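Local atomic coordinates of N-terminal acetyltransferase B complex subunit MDM20 (Candida albicans, PDB entry 5K04), a protein that serves as the non-catalytic subunit of the NatB N-terminal acetyltransferase complex, probably wrapping around and positioning the catalytic subunit NAT3. Residues P388-T391 / I392-V396; K406-Y409 / K410-L413; K417-Q421 / L422-D426. All blocks are in the same frame, centred on the assembly; numbering follows the deposited sequence.

Contact 1 (P388-T391 / I392-V396)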
ATOM      1  N   PRO A 388      21.196 -11.117 -20.963  1.00 53.04           N
ATOM      2  CA  PRO A 388      21.319 -12.027 -19.801  1.00 48.69           C
ATOM      3  C   PRO A 388      22.721 -12.108 -19.206  1.00 44.01           C
ATOM      4  O   PRO A 388      22.855 -12.314 -17.994  1.00 36.30           O
ATOM      5  CB  PRO A 388      20.868 -13.387 -20.368  1.00 51.50           C
ATOM      6  CG  PRO A 388      20.978 -13.249 -21.883  1.00 48.40           C
ATOM      7  CD  PRO A 388      20.693 -11.811 -22.164  1.00 47.11           C
ATOM      8  N   GLN A 389      23.768 -11.965 -20.022  1.00 46.48           N
ATOM      9  CA  GLN A 389      25.129 -11.866 -19.500  1.00 48.46           C
ATOM     10  C   GLN A 389      25.306 -10.628 -18.628  1.00 46.25           C
ATOM     11  O   GLN A 389      25.988 -10.677 -17.597  1.00 33.08           O
ATOM     12  CB  GLN A 389      26.120 -11.831 -20.660  1.00 48.57           C
ATOM     13  CG  GLN A 389      27.571 -11.713 -20.273  1.00 56.04           C
ATOM     14  CD  GLN A 389      28.447 -12.195 -21.404  1.00 76.59           C
ATOM     15  OE1 GLN A 389      27.956 -12.511 -22.491  1.00 79.82           O
ATOM     16  NE2 GLN A 389      29.748 -12.261 -21.166  1.00 82.12           N
ATOM     17  N   ASN A 390      24.730  -9.497 -19.045  1.00 44.44           N
ATOM     18  CA  ASN A 390      24.855  -8.292 -18.238  1.00 47.04           C
ATOM     19  C   ASN A 390      24.072  -8.431 -16.941  1.00 43.25           C
ATOM     20  O   ASN A 390      24.523  -7.990 -15.879  1.00 29.44           O
ATOM     21  CB  ASN A 390      24.378  -7.085 -19.039  1.00 42.97           C
ATOM     22  CG  ASN A 390      24.241  -5.834 -18.188  1.00 45.03           C
ATOM     23  OD1 ASN A 390      23.223  -5.618 -17.545  1.00 30.95           O
ATOM     24  ND2 ASN A 390      25.264  -4.994 -18.209  1.00 50.14           N
ATOM     25  N   THR A 391      22.903  -9.067 -17.015  1.00 51.65           N
ATOM     26  CA  THR A 391      22.067  -9.275 -15.837  1.00 45.57           C
ATOM     27  C   THR A 391      22.763 -10.173 -14.819  1.00 37.94           C
ATOM     28  O   THR A 391      22.761  -9.892 -13.615  1.00 29.79           O
ATOM     29  CB  THR A 391      20.734  -9.869 -16.291  1.00 40.18           C
ATOM     30  OG1 THR A 391      20.026  -8.874 -17.037  1.00 26.96           O
ATOM     31  CG2 THR A 391      19.892 -10.346 -15.107  1.00 43.25           C
ATOM     32  N   ILE A 392      23.390 -11.247 -15.298  1.00 42.00           N
ATOM     33  CA  ILE A 392      24.096 -12.166 -14.419  1.00 42.14           C
ATOM     34  C   ILE A 392      25.328 -11.497 -13.825  1.00 44.43           C
ATOM     35  O   ILE A 392      25.611 -11.638 -12.627  1.00 37.55           O
ATOM     36  CB  ILE A 392      24.454 -13.447 -15.191  1.00 46.15           C
ATOM     37  CG1 ILE A 392      23.191 -14.265 -15.485  1.00 48.36           C
ATOM     38  CG2 ILE A 392      25.484 -14.271 -14.432  1.00 38.98           C
ATOM     39  CD1 ILE A 392      23.444 -15.483 -16.377  1.00 44.99           C
ATOM     40  N   LYS A 393      26.080 -10.762 -14.648  1.00 48.45           N
ATOM     41  CA  LYS A 393      27.239 -10.038 -14.135  1.00 49.41           C
ATOM     42  C   LYS A 393      26.833  -9.122 -12.986  1.00 45.61           C
ATOM     43  O   LYS A 393      27.458  -9.122 -11.916  1.00 31.07           O
ATOM     44  CB  LYS A 393      27.909  -9.238 -15.260  1.00 46.16           C
ATOM     45  CG  LYS A 393      29.001  -8.275 -14.763  1.00 51.16           C
ATOM     46  CD  LYS A 393      29.560  -7.364 -15.859  1.00 44.49           C
ATOM     47  CE  LYS A 393      28.636  -6.209 -16.154  1.00 47.07           C
ATOM     48  NZ  LYS A 393      29.193  -5.283 -17.147  1.00 53.49           N
ATOM     49  N   ASN A 394      25.752  -8.367 -13.175  1.00 45.61           N
ATOM     50  CA  ASN A 394      25.347  -7.417 -12.154  1.00 49.40           C
ATOM     51  C   ASN A 394      24.671  -8.089 -10.963  1.00 45.05           C
ATOM     52  O   ASN A 394      24.732  -7.551  -9.854  1.00 28.61           O
ATOM     53  CB  ASN A 394      24.476  -6.337 -12.795  1.00 43.29           C
ATOM     54  CG  ASN A 394      25.323  -5.301 -13.549  1.00 39.97           C
ATOM     55  OD1 ASN A 394      26.195  -4.668 -12.972  1.00 29.89           O
ATOM     56  ND2 ASN A 394      25.094  -5.173 -14.845  1.00 42.37           N
ATOM     57  N   ILE A 395      24.064  -9.268 -11.153  1.00 46.59           N
ATOM     58  CA  ILE A 395      23.672 -10.095 -10.008  1.00 43.48           C
ATOM     59  C   ILE A 395      24.889 -10.406  -9.130  1.00 45.71           C
ATOM     60  O   ILE A 395      24.825 -10.337  -7.894  1.00 33.99           O
ATOM     61  CB  ILE A 395      22.992 -11.391 -10.487  1.00 36.93           C
ATOM     62  CG1 ILE A 395      21.544 -11.124 -10.910  1.00 41.94           C
ATOM     63  CG2 ILE A 395      23.052 -12.454  -9.397  1.00 36.87           C
ATOM     64  CD1 ILE A 395      20.852 -12.323 -11.548  1.00 35.55           C
ATOM     65  N   VAL A 396      26.010 -10.775  -9.759  1.00 44.36           N
ATOM     66  CA  VAL A 396      27.234 -11.072  -9.017  1.00 46.72           C
ATOM     67  C   VAL A 396      27.718  -9.844  -8.253  1.00 43.50           C
ATOM     68  O   VAL A 396      28.196  -9.944  -7.117  1.00 36.20           O
ATOM     69  CB  VAL A 396      28.309 -11.596  -9.984  1.00 44.83           C
ATOM     70  CG1 VAL A 396      29.609 -11.827  -9.266  1.00 42.46           C
ATOM     71  CG2 VAL A 396      27.821 -12.870 -10.646  1.00 48.05           C
TER
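Asn390 and Asn394 meet one turn apart near the start of helix 388-404, and the carbonyl of Asn390 serves both ends of its partner. Its O accepts the backbone N of Asn394 at 3.0 Å, and also takes a weak, bent bond from the amide ND2 of Asn394 at 3.1 Å, with an N-H...O angle of 125°. CG of Asn394 lies beside its own backbone N (chi1 -78°), which folds the amide back over the preceding turn. The two side-chain amides stand at 63° to each other. The stronger partner of Asn394 ND2 is the carboxylate of Asp383, which also forms a salt bridge with Lys393. The amide of Asn390 is held weakly at both ends, by the backbone O of Asp383 and the N of Asp385. Along the backbone, Ile392 N bonds to Pro388 O, Lys393 N to Gln389 O and Ile395 N to Thr391 O, while the Thr391 hydroxyl bonds weakly to Ser387 O. Thr391 CG2 meets Ile395 CD1 at 4.2 Å, under cover of Leu418. The start of the helix is thus tied, chiefly through Lys393 and Asn394, to Asp383 at the end of helix 372-383, and the nearby lysine probably helps to keep Asp383 ionised.

Contact 2 (K406-Y409 / K410-L413)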
ATOM      1  N   LYS A 406      24.937  -5.510   4.336  1.00 49.84           N
ATOM      2  CA  LYS A 406      24.016  -6.648   4.406  1.00 47.94           C
ATOM      3  C   LYS A 406      22.548  -6.260   4.495  1.00 42.82           C
ATOM      4  O   LYS A 406      21.688  -7.107   4.227  1.00 36.16           O
ATOM      5  CB  LYS A 406      24.339  -7.525   5.617  1.00 62.30           C
ATOM      6  CG  LYS A 406      25.716  -8.164   5.628  1.00 79.75           C
ATOM      7  CD  LYS A 406      26.433  -7.944   6.960  1.00 90.23           C
ATOM      8  CE  LYS A 406      25.514  -8.187   8.150  1.00 94.95           C
ATOM      9  NZ  LYS A 406      24.978  -9.576   8.199  1.00100.69           N
ATOM     10  N   TYR A 407      22.227  -5.035   4.921  1.00 49.11           N
ATOM     11  CA  TYR A 407      20.833  -4.617   5.067  1.00 47.72           C
ATOM     12  C   TYR A 407      20.458  -3.508   4.088  1.00 43.66           C
ATOM     13  O   TYR A 407      19.433  -2.842   4.273  1.00 28.72           O
ATOM     14  CB  TYR A 407      20.551  -4.174   6.507  1.00 50.59           C
ATOM     15  CG  TYR A 407      21.078  -5.136   7.567  1.00 49.98           C
ATOM     16  CD1 TYR A 407      20.437  -6.339   7.822  1.00 46.62           C
ATOM     17  CD2 TYR A 407      22.236  -4.849   8.287  1.00 49.47           C
ATOM     18  CE1 TYR A 407      20.924  -7.236   8.775  1.00 52.41           C
ATOM     19  CE2 TYR A 407      22.733  -5.733   9.244  1.00 52.58           C
ATOM     20  CZ  TYR A 407      22.066  -6.928   9.483  1.00 50.64           C
ATOM     21  OH  TYR A 407      22.538  -7.810  10.418  1.00 40.23           O
ATOM     22  N   ASN A 408      21.271  -3.288   3.051  1.00 47.45           N
ATOM     23  CA  ASN A 408      20.949  -2.267   2.066  1.00 41.30           C
ATOM     24  C   ASN A 408      19.770  -2.751   1.244  1.00 39.37           C
ATOM     25  O   ASN A 408      19.907  -3.647   0.409  1.00 34.17           O
ATOM     26  CB  ASN A 408      22.147  -1.964   1.181  1.00 46.03           C
ATOM     27  CG  ASN A 408      21.900  -0.774   0.258  1.00 40.59           C
ATOM     28  OD1 ASN A 408      20.809  -0.608  -0.301  1.00 40.53           O
ATOM     29  ND2 ASN A 408      22.910   0.071   0.115  1.00 54.27           N
ATOM     30  N   TYR A 409      18.604  -2.153   1.488  1.00 43.37           N
ATOM     31  CA  TYR A 409      17.382  -2.649   0.875  1.00 42.84           C
ATOM     32  C   TYR A 409      17.330  -2.331  -0.616  1.00 40.77           C
ATOM     33  O   TYR A 409      16.799  -3.130  -1.396  1.00 38.69           O
ATOM     34  CB  TYR A 409      16.160  -2.091   1.616  1.00 36.65           C
ATOM     35  CG  TYR A 409      15.870  -0.620   1.402  1.00 35.90           C
ATOM     36  CD1 TYR A 409      15.242  -0.171   0.246  1.00 39.60           C
ATOM     37  CD2 TYR A 409      16.194   0.323   2.367  1.00 38.39           C
ATOM     38  CE1 TYR A 409      14.962   1.178   0.047  1.00 45.79           C
ATOM     39  CE2 TYR A 409      15.925   1.693   2.164  1.00 39.24           C
ATOM     40  CZ  TYR A 409      15.315   2.111   1.009  1.00 44.21           C
ATOM     41  OH  TYR A 409      15.022   3.449   0.811  1.00 43.67           O
ATOM     42  N   LYS A 410      17.875  -1.186  -1.038  1.00 40.75           N
ATOM     43  CA  LYS A 410      17.822  -0.861  -2.460  1.00 37.14           C
ATOM     44  C   LYS A 410      18.572  -1.901  -3.275  1.00 37.76           C
ATOM     45  O   LYS A 410      18.100  -2.329  -4.333  1.00 29.81           O
ATOM     46  CB  LYS A 410      18.373   0.543  -2.725  1.00 35.52           C
ATOM     47  CG  LYS A 410      17.447   1.654  -2.226  1.00 33.81           C
ATOM     48  CD  LYS A 410      17.688   2.967  -2.947  1.00 34.56           C
ATOM     49  CE  LYS A 410      19.043   3.545  -2.673  1.00 36.23           C
ATOM     50  NZ  LYS A 410      19.220   3.899  -1.260  1.00 45.22           N
ATOM     51  N   LEU A 411      19.733  -2.335  -2.788  1.00 44.19           N
ATOM     52  CA  LEU A 411      20.471  -3.380  -3.489  1.00 43.42           C
ATOM     53  C   LEU A 411      19.668  -4.668  -3.519  1.00 40.40           C
ATOM     54  O   LEU A 411      19.688  -5.395  -4.522  1.00 29.13           O
ATOM     55  CB  LEU A 411      21.839  -3.620  -2.835  1.00 36.66           C
ATOM     56  CG  LEU A 411      22.843  -2.467  -2.695  1.00 44.21           C
ATOM     57  CD1 LEU A 411      24.126  -2.925  -1.942  1.00 37.96           C
ATOM     58  CD2 LEU A 411      23.205  -1.869  -4.046  1.00 44.40           C
ATOM     59  N   LYS A 412      18.967  -4.973  -2.417  1.00 41.49           N
ATOM     60  CA  LYS A 412      18.143  -6.177  -2.346  1.00 36.25           C
ATOM     61  C   LYS A 412      16.990  -6.122  -3.341  1.00 35.39           C
ATOM     62  O   LYS A 412      16.719  -7.103  -4.050  1.00 26.02           O
ATOM     63  CB  LYS A 412      17.612  -6.357  -0.930  1.00 39.49           C
ATOM     64  CG  LYS A 412      18.663  -6.844   0.053  1.00 42.15           C
ATOM     65  CD  LYS A 412      18.066  -7.120   1.404  1.00 39.22           C
ATOM     66  CE  LYS A 412      19.106  -7.693   2.372  1.00 40.41           C
ATOM     67  NZ  LYS A 412      18.391  -8.112   3.626  1.00 45.26           N
ATOM     68  N   LEU A 413      16.307  -4.976  -3.422  1.00 33.92           N
ATOM     69  CA  LEU A 413      15.186  -4.866  -4.352  1.00 38.28           C
ATOM     70  C   LEU A 413      15.663  -5.061  -5.779  1.00 38.39           C
ATOM     71  O   LEU A 413      15.020  -5.764  -6.567  1.00 27.62           O
ATOM     72  CB  LEU A 413      14.497  -3.508  -4.204  1.00 35.77           C
ATOM     73  CG  LEU A 413      13.842  -3.227  -2.852  1.00 36.67           C
ATOM     74  CD1 LEU A 413      13.260  -1.833  -2.827  1.00 29.90           C
ATOM     75  CD2 LEU A 413      12.787  -4.235  -2.574  1.00 32.18           C
TER
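Asn408 closes the open end of helix 409-419 by reaching forward to Leu411. OD1 accepts from Leu411 N at 3.2 Å; the bond is straight at hydrogen (166°), but the donor stands above the carbonyl plane. With CG anti to the backbone N (chi1 -173°), the amide also lies against the leucine, Asn408 CG 3.5 Å from Leu411 CG. Asp405 takes up ND2, while Leu411 reaches on to Leu398, Leu401 and Leu402 of the preceding helix. This is an N-cap: the asparagine stands in for the missing previous turn, and regular helical bonding begins with Lys412 N to Asn408 O and Leu413 N to Tyr409 O, the latter 2.8 Å long. Tyr409 holds its ring between its own N and carbonyl carbon (chi1 72°), which brings CE1 to 3.4 Å from Lys410 CG and sets the ring edge against Leu413 CD1. Lys410 bends at chi3 and chi4 to a salt bridge with Glu374; at 5.4 Å from the Tyr409 ring centroid its NZ is at most weakly attracted. Pro17, Leu20 and Pro22 of the NAT3 chain pack against Tyr409, Leu413 and Tyr407, respectively. The solvent side is Lys406, exposed, with its CB over one face of the Tyr407 ring; the extended Lys412 runs back until its CE is 3.2 Å from Lys406 O.

Contact 3 (K417-Q421 / L422-D426)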
ATOM      1  N   LYS A 417      14.784  -7.733  -8.830  1.00 41.98           N
ATOM      2  CA  LYS A 417      14.402  -7.332 -10.190  1.00 43.10           C
ATOM      3  C   LYS A 417      15.230  -8.071 -11.235  1.00 39.45           C
ATOM      4  O   LYS A 417      14.689  -8.549 -12.237  1.00 39.64           O
ATOM      5  CB  LYS A 417      14.549  -5.814 -10.366  1.00 40.93           C
ATOM      6  CG  LYS A 417      13.625  -5.010  -9.470  1.00 50.05           C
ATOM      7  CD  LYS A 417      13.759  -3.488  -9.650  1.00 47.54           C
ATOM      8  CE  LYS A 417      13.561  -3.045 -11.091  1.00 42.37           C
ATOM      9  NZ  LYS A 417      13.510  -1.548 -11.189  1.00 43.42           N
ATOM     10  N   LEU A 418      16.552  -8.164 -11.020  1.00 43.71           N
ATOM     11  CA  LEU A 418      17.415  -8.878 -11.963  1.00 44.65           C
ATOM     12  C   LEU A 418      17.028 -10.352 -12.049  1.00 40.69           C
ATOM     13  O   LEU A 418      16.860 -10.890 -13.147  1.00 27.77           O
ATOM     14  CB  LEU A 418      18.888  -8.750 -11.563  1.00 41.56           C
ATOM     15  CG  LEU A 418      19.595  -7.382 -11.538  1.00 50.92           C
ATOM     16  CD1 LEU A 418      21.119  -7.534 -11.634  1.00 47.41           C
ATOM     17  CD2 LEU A 418      19.116  -6.485 -12.611  1.00 48.02           C
ATOM     18  N   TYR A 419      16.877 -11.016 -10.887  1.00 39.63           N
ATOM     19  CA  TYR A 419      16.438 -12.407 -10.863  1.00 39.38           C
ATOM     20  C   TYR A 419      15.106 -12.582 -11.565  1.00 40.42           C
ATOM     21  O   TYR A 419      14.825 -13.662 -12.108  1.00 32.78           O
ATOM     22  CB  TYR A 419      16.301 -12.916  -9.431  1.00 42.58           C
ATOM     23  CG  TYR A 419      17.582 -13.359  -8.742  1.00 46.62           C
ATOM     24  CD1 TYR A 419      18.570 -14.072  -9.421  1.00 46.03           C
ATOM     25  CD2 TYR A 419      17.783 -13.097  -7.397  1.00 40.90           C
ATOM     26  CE1 TYR A 419      19.739 -14.489  -8.766  1.00 45.64           C
ATOM     27  CE2 TYR A 419      18.931 -13.482  -6.751  1.00 41.94           C
ATOM     28  CZ  TYR A 419      19.913 -14.179  -7.429  1.00 37.88           C
ATOM     29  OH  TYR A 419      21.044 -14.560  -6.748  1.00 27.72           O
ATOM     30  N   SER A 420      14.265 -11.541 -11.542  1.00 39.02           N
ATOM     31  CA  SER A 420      12.955 -11.609 -12.177  1.00 33.92           C
ATOM     32  C   SER A 420      13.059 -11.626 -13.691  1.00 37.39           C
ATOM     33  O   SER A 420      12.046 -11.870 -14.352  1.00 25.48           O
ATOM     34  CB  SER A 420      12.086 -10.429 -11.739  1.00 26.87           C
ATOM     35  OG  SER A 420      12.329  -9.286 -12.552  1.00 22.72           O
ATOM     36  N   GLN A 421      14.248 -11.345 -14.240  1.00 37.26           N
ATOM     37  CA  GLN A 421      14.524 -11.393 -15.674  1.00 39.26           C
ATOM     38  C   GLN A 421      14.882 -12.793 -16.159  1.00 39.57           C
ATOM     39  O   GLN A 421      14.947 -13.021 -17.373  1.00 28.09           O
ATOM     40  CB  GLN A 421      15.687 -10.459 -16.033  1.00 35.05           C
ATOM     41  CG  GLN A 421      15.524  -9.031 -15.569  1.00 35.87           C
ATOM     42  CD  GLN A 421      14.227  -8.423 -16.072  1.00 42.45           C
ATOM     43  OE1 GLN A 421      13.990  -8.342 -17.272  1.00 36.20           O
ATOM     44  NE2 GLN A 421      13.364  -8.024 -15.144  1.00 50.21           N
ATOM     45  N   LEU A 422      15.162 -13.709 -15.247  1.00 44.74           N
ATOM     46  CA  LEU A 422      15.671 -15.033 -15.553  1.00 44.23           C
ATOM     47  C   LEU A 422      14.665 -16.078 -15.083  1.00 41.96           C
ATOM     48  O   LEU A 422      13.632 -15.753 -14.484  1.00 24.87           O
ATOM     49  CB  LEU A 422      17.028 -15.258 -14.883  1.00 39.18           C
ATOM     50  CG  LEU A 422      18.115 -14.239 -15.214  1.00 47.15           C
ATOM     51  CD1 LEU A 422      19.361 -14.487 -14.338  1.00 42.35           C
ATOM     52  CD2 LEU A 422      18.464 -14.253 -16.713  1.00 38.58           C
ATOM     53  N   ASN A 423      14.981 -17.342 -15.383  1.00 36.09           N
ATOM     54  CA  ASN A 423      14.216 -18.483 -14.907  1.00 39.60           C
ATOM     55  C   ASN A 423      14.703 -18.977 -13.547  1.00 41.54           C
ATOM     56  O   ASN A 423      14.392 -20.107 -13.150  1.00 36.42           O
ATOM     57  CB  ASN A 423      14.256 -19.604 -15.949  1.00 40.18           C
ATOM     58  CG  ASN A 423      13.614 -19.188 -17.252  1.00 40.12           C
ATOM     59  OD1 ASN A 423      12.439 -18.796 -17.296  1.00 30.62           O
ATOM     60  ND2 ASN A 423      14.384 -19.254 -18.321  1.00 45.50           N
ATOM     61  N   THR A 424      15.452 -18.134 -12.829  1.00 46.17           N
ATOM     62  CA  THR A 424      15.951 -18.412 -11.485  1.00 43.76           C
ATOM     63  C   THR A 424      14.884 -18.087 -10.430  1.00 44.58           C
ATOM     64  O   THR A 424      15.104 -17.337  -9.477  1.00 30.66           O
ATOM     65  CB  THR A 424      17.216 -17.598 -11.248  1.00 41.91           C
ATOM     66  OG1 THR A 424      16.930 -16.213 -11.493  1.00 37.02           O
ATOM     67  CG2 THR A 424      18.308 -18.032 -12.190  1.00 42.27           C
ATOM     68  N   ASN A 425      13.701 -18.678 -10.611  1.00 47.52           N
ATOM     69  CA  ASN A 425      12.537 -18.292  -9.815  1.00 46.63           C
ATOM     70  C   ASN A 425      12.645 -18.761  -8.369  1.00 45.34           C
ATOM     71  O   ASN A 425      11.906 -18.277  -7.502  1.00 36.67           O
ATOM     72  CB  ASN A 425      11.295 -18.848 -10.498  1.00 44.30           C
ATOM     73  CG  ASN A 425      11.300 -18.586 -12.003  1.00 44.26           C
ATOM     74  OD1 ASN A 425      11.619 -17.481 -12.463  1.00 32.85           O
ATOM     75  ND2 ASN A 425      10.986 -19.616 -12.774  1.00 43.78           N
ATOM     76  N   ASP A 426      13.612 -19.641  -8.126  1.00 50.10           N
ATOM     77  CA  ASP A 426      13.949 -20.239  -6.840  1.00 51.26           C
ATOM     78  C   ASP A 426      14.411 -19.208  -5.806  1.00 43.32           C
ATOM     79  O   ASP A 426      14.284 -19.444  -4.604  1.00 32.46           O
ATOM     80  CB  ASP A 426      15.083 -21.245  -7.129  1.00 44.28           C
ATOM     81  CG  ASP A 426      14.983 -22.478  -6.356  1.00 53.27           C
ATOM     82  OD1 ASP A 426      14.861 -22.395  -5.120  1.00 71.29           O
ATOM     83  OD2 ASP A 426      15.051 -23.553  -6.984  1.00 58.25           O
TER
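Leu422 turns the chain back on Tyr419 just past the last turn of helix 409-419. Its N donates to Tyr419 O at 3.2 Å, from well above the carbonyl plane, and this bond closes a type I beta turn from Tyr419 to Leu422. The leucine side chain stays close to the peptide it follows, with CD2 3.8 Å from Gln421 O. Behind the turn, Gln421 folds back (chi2 -55°) and points NE2 at Lys417 O, 3.2 Å away and in the plane of its own amide; the stronger partner of that nitrogen is the backbone O of Asp566. A helix C-terminus is being finished here: side chains and a tight turn take over carbonyls that no later helical turn would reach. Asn423 points away from 417-421, its buried amide bonded to Thr663 and Gln711. Thr424, the centre of an inverse gamma turn, comes back toward the tyrosine. Its OG1 sits between its own N and carbonyl carbon (chi1 55°), 3.4 Å from Tyr419 CD1, and the two side chains cross at about a right angle. Ile735 and Ser738 of helix 729-747 pack against Thr424.

How the contacts relate
The three contacts follow one another along the helical pair 388-404 and 409-419, in the part of this NatB non-catalytic subunit that is related to TPR proteins. Contacts 2 and 3 sit at the beginning and end of helix 409-419, their centres 16 Å apart. Contact 3 packs on contact 1: Leu418 CD1 lies 3.5 Å from Thr391 O, and Tyr419 CD1 is 3.6 Å from Ile395 CD1. Contact 2 stays about 8 Å from contact 1 at the nearest atoms, and is joined to contact 3 only through the helix they share. Of the three, contact 2 alone meets NAT3, and the side chain of Tyr407 is about 10 Å from the bound coenzyme A.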